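Local atomic coordinates of alpha-acetolactate decarboxylase (Bacillus subtilis subsp. subtilis str. 168, PDB entry 5XNE), a protein that catalyses the decarboxylation of (2S)-2-acetolactate to (R)-acetoin, a step on the route from pyruvate to butanediol, and carries a bound zinc ion. Residues D81-K85 with E98-P104; Q3-T9 with S70-T76; M136-V140 with D228-E233. All blocks are in the same frame, centred on the assembly; numbering follows the deposited sequence.

How the interactions relate
Interaction 2 is the buried one of the three: two neighbouring antiparallel strands, 3-7 and 73-76, held by backbone bonds and by hydroxyl and amide groups that find partners inside the protein. Interaction 1 is a surface contact in which the end of helix 92-100 and the loop after it lie against strand 82-86, the next strand after 73-76; thioether, ring and a single carboxylate bond do the work. Strand 195-208 pairs with both 3-7 and 82-86, so these two contacts share a neighbour although their centres are 23 Å apart. Interaction 3, partly buried, sets helix 136-139 against helix 225-232 near the zinc ion, mainly through aliphatic side-chain carbons, with no hydrogen bond between the segments.

Interaction 1 of 3, residues D81-K85 with E98-P104; sequences DMTHK and EINSMLP
Met102 reaches across to strand 82-86 and lays its sulfur over the imidazole of His84. SD sits over one face of the ring, 4.3 Å from its centroid and displaced toward the rim, in a sulfur-aromatic contact. Beyond the sulfur the chain runs on extended, and the terminal CE settles between two strand side chains, 4.1 Å from Met82 CB and nearly as close to His84 CB. This is the more closely packed part. Met82 bends at chi3 (-89°) and meets Pro104 tip to tip, SD to CD 4.1 Å, while Tyr110 of strand 109-115 touches both residues. Pro104 also packs on Phe216 of the second subunit.

The Glu98 end is the looser and more polar part: there Glu98 OE2 accepts from His84 NE2 at 3.0 Å. The bond is nearly straight (167°) and lies in the ring plane, but uses the anti lone pair of OE2, with ring and carboxylate turned 64° apart. Thr83 and Lys85 direct their CB atoms away from the contact. The carboxylate at the edge and the sulfur over the face together probably restrict the turning of the imidazole, and the negative charge would probably favour a protonated histidine.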
loop_
_atom_site.group_PDB
_atom_site.type_symbol
_atom_site.label_atom_id
_atom_site.label_comp_id
_atom_site.label_asym_id
_atom_site.label_seq_id
_atom_site.Cartn_x
_atom_site.Cartn_y
_atom_site.Cartn_z
ATOM N N ASP B 81 13.345 6.391 -17.820
ATOM C CA ASP B 81 12.761 7.736 -17.791
ATOM C C ASP B 81 13.787 8.832 -17.540
ATOM O O ASP B 81 13.660 9.946 -18.061
ATOM C CB ASP B 81 11.672 7.817 -16.722
ATOM C CG ASP B 81 10.577 6.796 -16.935
ATOM O OD1 ASP B 81 10.401 6.332 -18.079
ATOM O OD2 ASP B 81 9.877 6.458 -15.961
ATOM N N MET B 82 14.776 8.532 -16.709
ATOM C CA MET B 82 15.813 9.498 -16.348
ATOM C C MET B 82 17.174 8.824 -16.324
ATOM O O MET B 82 17.310 7.671 -15.901
ATOM C CB MET B 82 15.525 10.133 -14.983
ATOM C CG MET B 82 14.226 10.925 -14.904
ATOM S SD MET B 82 13.712 11.318 -13.210
ATOM C CE MET B 82 12.725 9.874 -12.819
ATOM N N THR B 83 18.192 9.539 -16.787
ATOM C CA THR B 83 19.555 9.040 -16.674
ATOM C C THR B 83 20.452 10.069 -16.007
ATOM O O THR B 83 20.200 11.271 -16.065
ATOM C CB THR B 83 20.144 8.665 -18.034
ATOM O OG1 THR B 83 20.311 9.849 -18.820
ATOM C CG2 THR B 83 19.235 7.685 -18.759
ATOM N N HIS B 84 21.501 9.582 -15.364
ATOM C CA HIS B 84 22.411 10.433 -14.621
ATOM C C HIS B 84 23.761 9.739 -14.598
ATOM O O HIS B 84 23.830 8.506 -14.579
ATOM C CB HIS B 84 21.886 10.678 -13.206
ATOM C CG HIS B 84 22.524 11.838 -12.509
ATOM N ND1 HIS B 84 22.563 13.106 -13.055
ATOM C CD2 HIS B 84 23.141 11.927 -11.309
ATOM C CE1 HIS B 84 23.176 13.922 -12.218
ATOM N NE2 HIS B 84 23.540 13.233 -11.152
ATOM N N LYS B 85 24.835 10.518 -14.631
ATOM C CA LYS B 85 26.168 9.936 -14.602
ATOM C C LYS B 85 26.867 10.295 -13.301
ATOM O O LYS B 85 26.806 11.440 -12.849
ATOM C CB LYS B 85 26.988 10.408 -15.806
ATOM C CG LYS B 85 26.458 9.916 -17.147
ATOM C CD LYS B 85 26.599 8.404 -17.285
ATOM C CE LYS B 85 27.401 8.029 -18.530
ATOM N NZ LYS B 85 27.146 6.627 -18.985
ATOM N N GLU B 98 21.952 12.829 -3.384
ATOM C CA GLU B 98 21.997 13.506 -4.681
ATOM C C GLU B 98 20.801 13.094 -5.550
ATOM O O GLU B 98 20.116 13.941 -6.133
ATOM C CB GLU B 98 23.314 13.220 -5.404
ATOM C CG GLU B 98 23.303 13.600 -6.879
ATOM C CD GLU B 98 24.666 14.061 -7.381
ATOM O OE1 GLU B 98 25.475 14.542 -6.555
ATOM O OE2 GLU B 98 24.926 13.940 -8.601
ATOM N N ILE B 99 20.549 11.788 -5.627
ATOM C CA ILE B 99 19.425 11.275 -6.396
ATOM C C ILE B 99 18.106 11.760 -5.804
ATOM O O ILE B 99 17.226 12.215 -6.528
ATOM C CB ILE B 99 19.428 9.734 -6.446
ATOM C CG1 ILE B 99 20.655 9.238 -7.208
ATOM C CG2 ILE B 99 18.137 9.203 -7.074
ATOM C CD1 ILE B 99 20.763 9.770 -8.616
ATOM N N ASN B 100 17.980 11.678 -4.483
ATOM C CA ASN B 100 16.706 11.989 -3.842
ATOM C C ASN B 100 16.271 13.426 -4.125
ATOM O O ASN B 100 15.077 13.713 -4.262
ATOM C CB ASN B 100 16.771 11.688 -2.326
ATOM C CG ASN B 100 17.552 12.732 -1.507
ATOM O OD1 ASN B 100 17.726 13.888 -1.903
ATOM N ND2 ASN B 100 18.047 12.297 -0.350
ATOM N N SER B 101 17.248 14.319 -4.253
ATOM C CA SER B 101 16.955 15.724 -4.521
ATOM C C SER B 101 16.509 15.947 -5.965
ATOM O O SER B 101 15.947 16.994 -6.289
ATOM C CB SER B 101 18.180 16.590 -4.214
ATOM O OG SER B 101 18.466 16.600 -2.822
ATOM N N MET B 102 16.755 14.958 -6.819
ATOM C CA MET B 102 16.494 15.072 -8.257
ATOM C C MET B 102 15.173 14.403 -8.675
ATOM O O MET B 102 14.660 14.633 -9.773
ATOM C CB MET B 102 17.684 14.487 -9.030
ATOM C CG MET B 102 17.355 13.577 -10.204
ATOM S SD MET B 102 18.792 13.275 -11.251
ATOM C CE MET B 102 18.083 12.201 -12.504
ATOM N N LEU B 103 14.617 13.585 -7.789
ATOM C CA LEU B 103 13.319 12.967 -8.047
ATOM C C LEU B 103 12.241 14.033 -8.184
ATOM O O LEU B 103 12.253 15.015 -7.440
ATOM C CB LEU B 103 12.952 12.010 -6.921
ATOM C CG LEU B 103 14.002 10.945 -6.619
ATOM C CD1 LEU B 103 13.747 10.387 -5.256
ATOM C CD2 LEU B 103 13.960 9.860 -7.667
ATOM N N PRO B 104 11.310 13.844 -9.135
ATOM C CA PRO B 104 10.160 14.741 -9.297
ATOM C C PRO B 104 9.352 14.842 -8.004
ATOM O O PRO B 104 8.769 15.884 -7.703
ATOM C CB PRO B 104 9.343 14.071 -10.409
ATOM C CG PRO B 104 10.332 13.260 -11.166
ATOM C CD PRO B 104 11.337 12.788 -10.161
#

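Interaction 2 of 3, residues Q3-T9 with S70-T76; sequences QIYQVST and SPFCSFT
Tyr5 and Phe75 form a hydrogen-bonded pair: Tyr5 N gives to Phe75 O at 2.8 Å, and Phe75 N returns the bond to Tyr5 O. Two residues on, Val7 N donates to Cys73 O at 2.8 Å, whereas the reverse bond, Cys73 N to Val7 O, is weak at 3.4 Å. Val7 O also receives a CA-H...O contact from Phe72 CA.

Between these pairs lies the non-hydrogen-bonded pair Gln6 and Ser74, whose side chains meet on the face opposite Tyr5, Val7, Cys73 and Phe75. Gln6 bends at chi2 (57°), which swings its amide across toward Ser74 and Phe72. OE1 accepts from Ser74 OG at 2.7 Å, tilted 25° from the carbonyl plane. NE2 donates to Ser8 O at 3.1 Å, and weakly to Val7 O, while sitting 3.3 Å from Phe72 CE1. Replacing Gln6 with a leucine would probably leave the buried Ser74 hydroxyl and Ser8 carbonyl without these mates.

The arrangement is an antiparallel strand pair within the sheet system of the acetolactate decarboxylase fold, with the Phe72 side chain about 6 Å from the zinc ion; strand 195-208 runs parallel along the other edge of 3-7, bonding the backbones of Ile4, Gln6 and Ser8. On the face shared by Tyr5, Val7, Cys73 and Phe75, Val7 CB packs 3.7 Å from Cys73 SG, and Phe22 touches both residues.

At one end, Thr76 OG1 donates to Gln3 O from above the carbonyl plane. At the other, Ser70 OG accepts from Phe72 N in an ST turn and also bonds Thr37 O. Pro71 O takes two waters, one linked to Ser8 OG, the other also donating to Thr9 O, while Thr9 OG1 caps the following helix at Ser12 N.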
loop_
_atom_site.group_PDB
_atom_site.type_symbol
_atom_site.label_atom_id
_atom_site.label_comp_id
_atom_site.label_asym_id
_atom_site.label_seq_id
_atom_site.Cartn_x
_atom_site.Cartn_y
_atom_site.Cartn_z
ATOM N N GLN B 3 3.285 0.394 -13.091
ATOM C CA GLN B 3 3.098 -0.052 -11.720
ATOM C C GLN B 3 4.306 -0.783 -11.171
ATOM O O GLN B 3 5.084 -1.393 -11.916
ATOM C CB GLN B 3 1.875 -0.966 -11.610
ATOM C CG GLN B 3 2.054 -2.320 -12.288
ATOM C CD GLN B 3 0.892 -3.269 -12.055
ATOM O OE1 GLN B 3 -0.197 -2.859 -11.652
ATOM N NE2 GLN B 3 1.120 -4.551 -12.318
ATOM N N ILE B 4 4.437 -0.716 -9.854
ATOM C CA ILE B 4 5.228 -1.684 -9.102
ATOM C C ILE B 4 4.293 -2.843 -8.767
ATOM O O ILE B 4 3.200 -2.624 -8.231
ATOM C CB ILE B 4 5.794 -1.095 -7.801
ATOM C CG1 ILE B 4 6.547 0.217 -8.065
ATOM C CG2 ILE B 4 6.666 -2.128 -7.089
ATOM C CD1 ILE B 4 7.790 0.054 -8.931
ATOM N N TYR B 5 4.696 -4.063 -9.100
ATOM C CA TYR B 5 3.942 -5.250 -8.708
ATOM C C TYR B 5 4.578 -5.789 -7.439
ATOM O O TYR B 5 5.723 -6.259 -7.452
ATOM C CB TYR B 5 3.941 -6.322 -9.804
ATOM C CG TYR B 5 2.995 -7.463 -9.518
ATOM C CD1 TYR B 5 1.634 -7.311 -9.731
ATOM C CD2 TYR B 5 3.460 -8.685 -9.042
ATOM C CE1 TYR B 5 0.742 -8.335 -9.478
ATOM C CE2 TYR B 5 2.567 -9.732 -8.786
ATOM C CZ TYR B 5 1.213 -9.540 -9.006
ATOM O OH TYR B 5 0.297 -10.544 -8.762
ATOM N N GLN B 6 3.841 -5.688 -6.339
ATOM C CA GLN B 6 4.356 -5.993 -5.006
ATOM C C GLN B 6 3.777 -7.304 -4.487
ATOM O O GLN B 6 2.561 -7.421 -4.294
ATOM C CB GLN B 6 4.033 -4.843 -4.050
ATOM C CG GLN B 6 4.473 -5.059 -2.626
ATOM C CD GLN B 6 5.948 -5.320 -2.516
ATOM O OE1 GLN B 6 6.758 -4.553 -3.034
ATOM N NE2 GLN B 6 6.317 -6.405 -1.837
ATOM N N VAL B 7 4.648 -8.291 -4.274
ATOM C CA VAL B 7 4.229 -9.597 -3.770
ATOM C C VAL B 7 4.356 -9.608 -2.243
ATOM O O VAL B 7 5.462 -9.578 -1.694
ATOM C CB VAL B 7 5.071 -10.727 -4.403
ATOM C CG1 VAL B 7 4.792 -12.065 -3.719
ATOM C CG2 VAL B 7 4.778 -10.828 -5.897
ATOM N N SER B 8 3.195 -9.596 -1.577
ATOM C CA SER B 8 3.057 -9.630 -0.113
ATOM C C SER B 8 3.723 -8.444 0.600
ATOM O O SER B 8 4.042 -7.425 -0.036
ATOM C CB SER B 8 3.609 -10.952 0.447
ATOM O OG SER B 8 3.127 -11.183 1.769
ATOM N N THR B 9 3.899 -8.558 1.916
ATOM C CA THR B 9 4.357 -7.422 2.714
ATOM C C THR B 9 5.617 -7.709 3.506
ATOM O O THR B 9 5.889 -8.850 3.909
ATOM C CB THR B 9 3.281 -6.942 3.730
ATOM O OG1 THR B 9 3.216 -7.857 4.839
ATOM C CG2 THR B 9 1.921 -6.822 3.059
ATOM N N SER B 70 8.293 -17.474 -3.950
ATOM C CA SER B 70 8.704 -16.354 -3.113
ATOM C C SER B 70 7.620 -15.871 -2.162
ATOM O O SER B 70 6.460 -15.783 -2.553
ATOM C CB SER B 70 9.137 -15.166 -3.970
ATOM O OG SER B 70 9.410 -14.064 -3.124
ATOM N N PRO B 71 8.010 -15.504 -0.926
ATOM C CA PRO B 71 7.108 -14.867 0.040
ATOM C C PRO B 71 7.096 -13.346 -0.063
ATOM O O PRO B 71 6.259 -12.716 0.583
ATOM C CB PRO B 71 7.702 -15.278 1.391
ATOM C CG PRO B 71 9.199 -15.289 1.114
ATOM C CD PRO B 71 9.332 -15.802 -0.327
ATOM N N PHE B 72 8.027 -12.772 -0.824
ATOM C CA PHE B 72 8.213 -11.322 -0.850
ATOM C C PHE B 72 9.132 -10.926 -1.991
ATOM O O PHE B 72 10.273 -11.372 -2.056
ATOM C CB PHE B 72 8.809 -10.824 0.474
ATOM C CG PHE B 72 9.036 -9.343 0.510
ATOM C CD1 PHE B 72 7.980 -8.481 0.763
ATOM C CD2 PHE B 72 10.288 -8.806 0.277
ATOM C CE1 PHE B 72 8.171 -7.100 0.787
ATOM C CE2 PHE B 72 10.487 -7.422 0.300
ATOM C CZ PHE B 72 9.419 -6.571 0.558
ATOM N N CYS B 73 8.625 -10.075 -2.879
ATOM C CA CYS B 73 9.428 -9.562 -3.980
ATOM C C CYS B 73 8.668 -8.410 -4.635
ATOM O O CYS B 73 7.477 -8.186 -4.345
ATOM C CB CYS B 73 9.771 -10.680 -4.995
ATOM S SG CYS B 73 8.426 -11.798 -5.464
ATOM N N SER B 74 9.373 -7.665 -5.493
ATOM C CA SER B 74 8.828 -6.471 -6.133
ATOM C C SER B 74 9.294 -6.471 -7.592
ATOM O O SER B 74 10.478 -6.700 -7.840
ATOM C CB SER B 74 9.316 -5.189 -5.433
ATOM O OG SER B 74 9.155 -5.224 -4.021
ATOM N N PHE B 75 8.387 -6.183 -8.524
ATOM C CA PHE B 75 8.715 -6.196 -9.964
ATOM C C PHE B 75 8.190 -4.977 -10.683
ATOM O O PHE B 75 7.212 -4.364 -10.259
ATOM C CB PHE B 75 8.132 -7.431 -10.645
ATOM C CG PHE B 75 8.565 -8.708 -10.026
ATOM C CD1 PHE B 75 9.823 -9.229 -10.289
ATOM C CD2 PHE B 75 7.712 -9.394 -9.174
ATOM C CE1 PHE B 75 10.239 -10.414 -9.698
ATOM C CE2 PHE B 75 8.121 -10.580 -8.579
ATOM C CZ PHE B 75 9.377 -11.093 -8.848
ATOM N N THR B 76 8.825 -4.644 -11.804
ATOM C CA THR B 76 8.246 -3.655 -12.695
ATOM C C THR B 76 8.779 -3.884 -14.089
ATOM O O THR B 76 9.771 -4.607 -14.271
ATOM C CB THR B 76 8.558 -2.222 -12.240
ATOM O OG1 THR B 76 7.649 -1.314 -12.870
ATOM C CG2 THR B 76 9.984 -1.839 -12.599
HETATM O O HOH W 1 4.126 -13.896 2.083
HETATM O O HOH W 2 6.484 -11.238 2.971
#

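Interaction 3 of 3, residues M136-V140 with D228-E233; sequences MVEAV and DIETTE
Thr232 projects toward helix 136-139, and its methyl is the hub of the contact. From CB, CG2 lies beside the backbone N and points at helix 136-139, where it meets Val137 CG2 and Val137 N, both at 3.9 Å, Met136 CG at 4.0 Å and, more distantly, Val140 CG2. The other branch, OG1, occupies the position between backbone N and carbonyl carbon (chi1 64°) and turns away from those carbons to donate to Glu233 OE2 at 3.0 Å, on the anti side of the carboxylate. One side chain thus gives its carbon to the neighbouring helix and its hydroxyl to adjacent Glu233.

Val137 CG2 comes across at about a right angle and also rests against Asp228 CG at 4.2 Å; the Asp228 carboxylate bonds Asn222 through OD2. Met136, fully extended, passes Thr232 to bring CE within 3.8 Å of Glu233 OE2.

Arg124 of strand 117-124 touches Met136 and Val140 and bonds Thr232 O. This is largely apolar helix-helix packing at the border of a metal site: the side chain of Glu233 lies about 4 Å from the zinc, and its backbone O bonds His186, which with His173 and His175 binds the ion.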
loop_
_atom_site.group_PDB
_atom_site.type_symbol
_atom_site.label_atom_id
_atom_site.label_comp_id
_atom_site.label_asym_id
_atom_site.label_seq_id
_atom_site.Cartn_x
_atom_site.Cartn_y
_atom_site.Cartn_z
ATOM N N MET B 136 12.198 -12.490 11.564
ATOM C CA MET B 136 13.315 -12.100 10.710
ATOM C C MET B 136 14.446 -11.414 11.467
ATOM O O MET B 136 15.602 -11.561 11.088
ATOM C CB MET B 136 12.838 -11.194 9.578
ATOM C CG MET B 136 13.871 -11.075 8.480
ATOM S SD MET B 136 13.241 -10.167 7.062
ATOM C CE MET B 136 14.740 -10.068 6.059
ATOM N N VAL B 137 14.120 -10.683 12.531
ATOM C CA VAL B 137 15.155 -10.034 13.338
ATOM C C VAL B 137 16.123 -11.075 13.897
ATOM O O VAL B 137 17.332 -10.835 13.976
ATOM C CB VAL B 137 14.540 -9.201 14.482
ATOM C CG1 VAL B 137 15.590 -8.870 15.546
ATOM C CG2 VAL B 137 13.937 -7.923 13.926
ATOM N N GLU B 138 15.603 -12.250 14.239
ATOM C CA GLU B 138 16.454 -13.341 14.709
ATOM C C GLU B 138 17.148 -14.042 13.555
ATOM O O GLU B 138 18.316 -14.418 13.657
ATOM C CB GLU B 138 15.637 -14.359 15.516
ATOM C CG GLU B 138 14.924 -13.757 16.715
ATOM C CD GLU B 138 15.856 -12.978 17.635
ATOM O OE1 GLU B 138 17.036 -13.378 17.783
ATOM O OE2 GLU B 138 15.404 -11.962 18.211
ATOM N N ALA B 139 16.423 -14.221 12.454
ATOM C CA ALA B 139 16.939 -14.980 11.327
ATOM C C ALA B 139 18.154 -14.313 10.669
ATOM O O ALA B 139 19.023 -15.007 10.135
ATOM C CB ALA B 139 15.834 -15.204 10.289
ATOM N N VAL B 140 18.229 -12.983 10.705
ATOM C CA VAL B 140 19.320 -12.295 10.008
ATOM C C VAL B 140 20.583 -12.149 10.848
ATOM O O VAL B 140 21.631 -11.789 10.320
ATOM C CB VAL B 140 18.911 -10.888 9.529
ATOM C CG1 VAL B 140 17.792 -10.974 8.485
ATOM C CG2 VAL B 140 18.514 -10.012 10.703
ATOM N N ASP B 228 12.027 -2.439 13.197
ATOM C CA ASP B 228 12.426 -3.807 12.921
ATOM C C ASP B 228 12.897 -3.906 11.472
ATOM O O ASP B 228 13.845 -4.628 11.170
ATOM C CB ASP B 228 11.281 -4.779 13.209
ATOM C CG ASP B 228 11.067 -5.003 14.705
ATOM O OD1 ASP B 228 11.888 -4.516 15.510
ATOM O OD2 ASP B 228 10.088 -5.680 15.074
ATOM N N ILE B 229 12.253 -3.151 10.592
ATOM C CA ILE B 229 12.696 -3.081 9.201
ATOM C C ILE B 229 14.077 -2.416 9.117
ATOM O O ILE B 229 14.954 -2.886 8.390
ATOM C CB ILE B 229 11.669 -2.331 8.318
ATOM C CG1 ILE B 229 10.432 -3.205 8.111
ATOM C CG2 ILE B 229 12.278 -1.957 6.957
ATOM C CD1 ILE B 229 9.304 -2.535 7.344
ATOM N N GLU B 230 14.282 -1.339 9.876
ATOM C CA GLU B 230 15.602 -0.714 9.950
ATOM C C GLU B 230 16.675 -1.726 10.329
ATOM O O GLU B 230 17.754 -1.757 9.742
ATOM C CB GLU B 230 15.617 0.426 10.966
ATOM C CG GLU B 230 14.974 1.714 10.493
ATOM C CD GLU B 230 15.453 2.906 11.301
ATOM O OE1 GLU B 230 16.421 2.741 12.077
ATOM O OE2 GLU B 230 14.865 3.999 11.164
ATOM N N THR B 231 16.355 -2.559 11.310
ATOM C CA THR B 231 17.280 -3.552 11.824
ATOM C C THR B 231 17.634 -4.626 10.797
ATOM O O THR B 231 18.807 -4.952 10.613
ATOM C CB THR B 231 16.705 -4.235 13.078
ATOM O OG1 THR B 231 16.659 -3.288 14.154
ATOM C CG2 THR B 231 17.556 -5.435 13.483
ATOM N N THR B 232 16.623 -5.180 10.134
ATOM C CA THR B 232 16.857 -6.287 9.218
ATOM C C THR B 232 17.474 -5.803 7.908
ATOM O O THR B 232 18.265 -6.516 7.284
ATOM C CB THR B 232 15.549 -7.074 8.912
ATOM O OG1 THR B 232 14.615 -6.233 8.234
ATOM C CG2 THR B 232 14.906 -7.587 10.209
ATOM N N GLU B 233 17.143 -4.583 7.499
ATOM C CA GLU B 233 17.517 -4.141 6.157
ATOM C C GLU B 233 18.840 -3.402 6.120
ATOM O O GLU B 233 19.406 -3.189 5.045
ATOM C CB GLU B 233 16.419 -3.261 5.572
ATOM C CG GLU B 233 15.087 -3.982 5.444
ATOM C CD GLU B 233 15.206 -5.296 4.698
ATOM O OE1 GLU B 233 15.136 -5.273 3.452
ATOM O OE2 GLU B 233 15.369 -6.353 5.356
#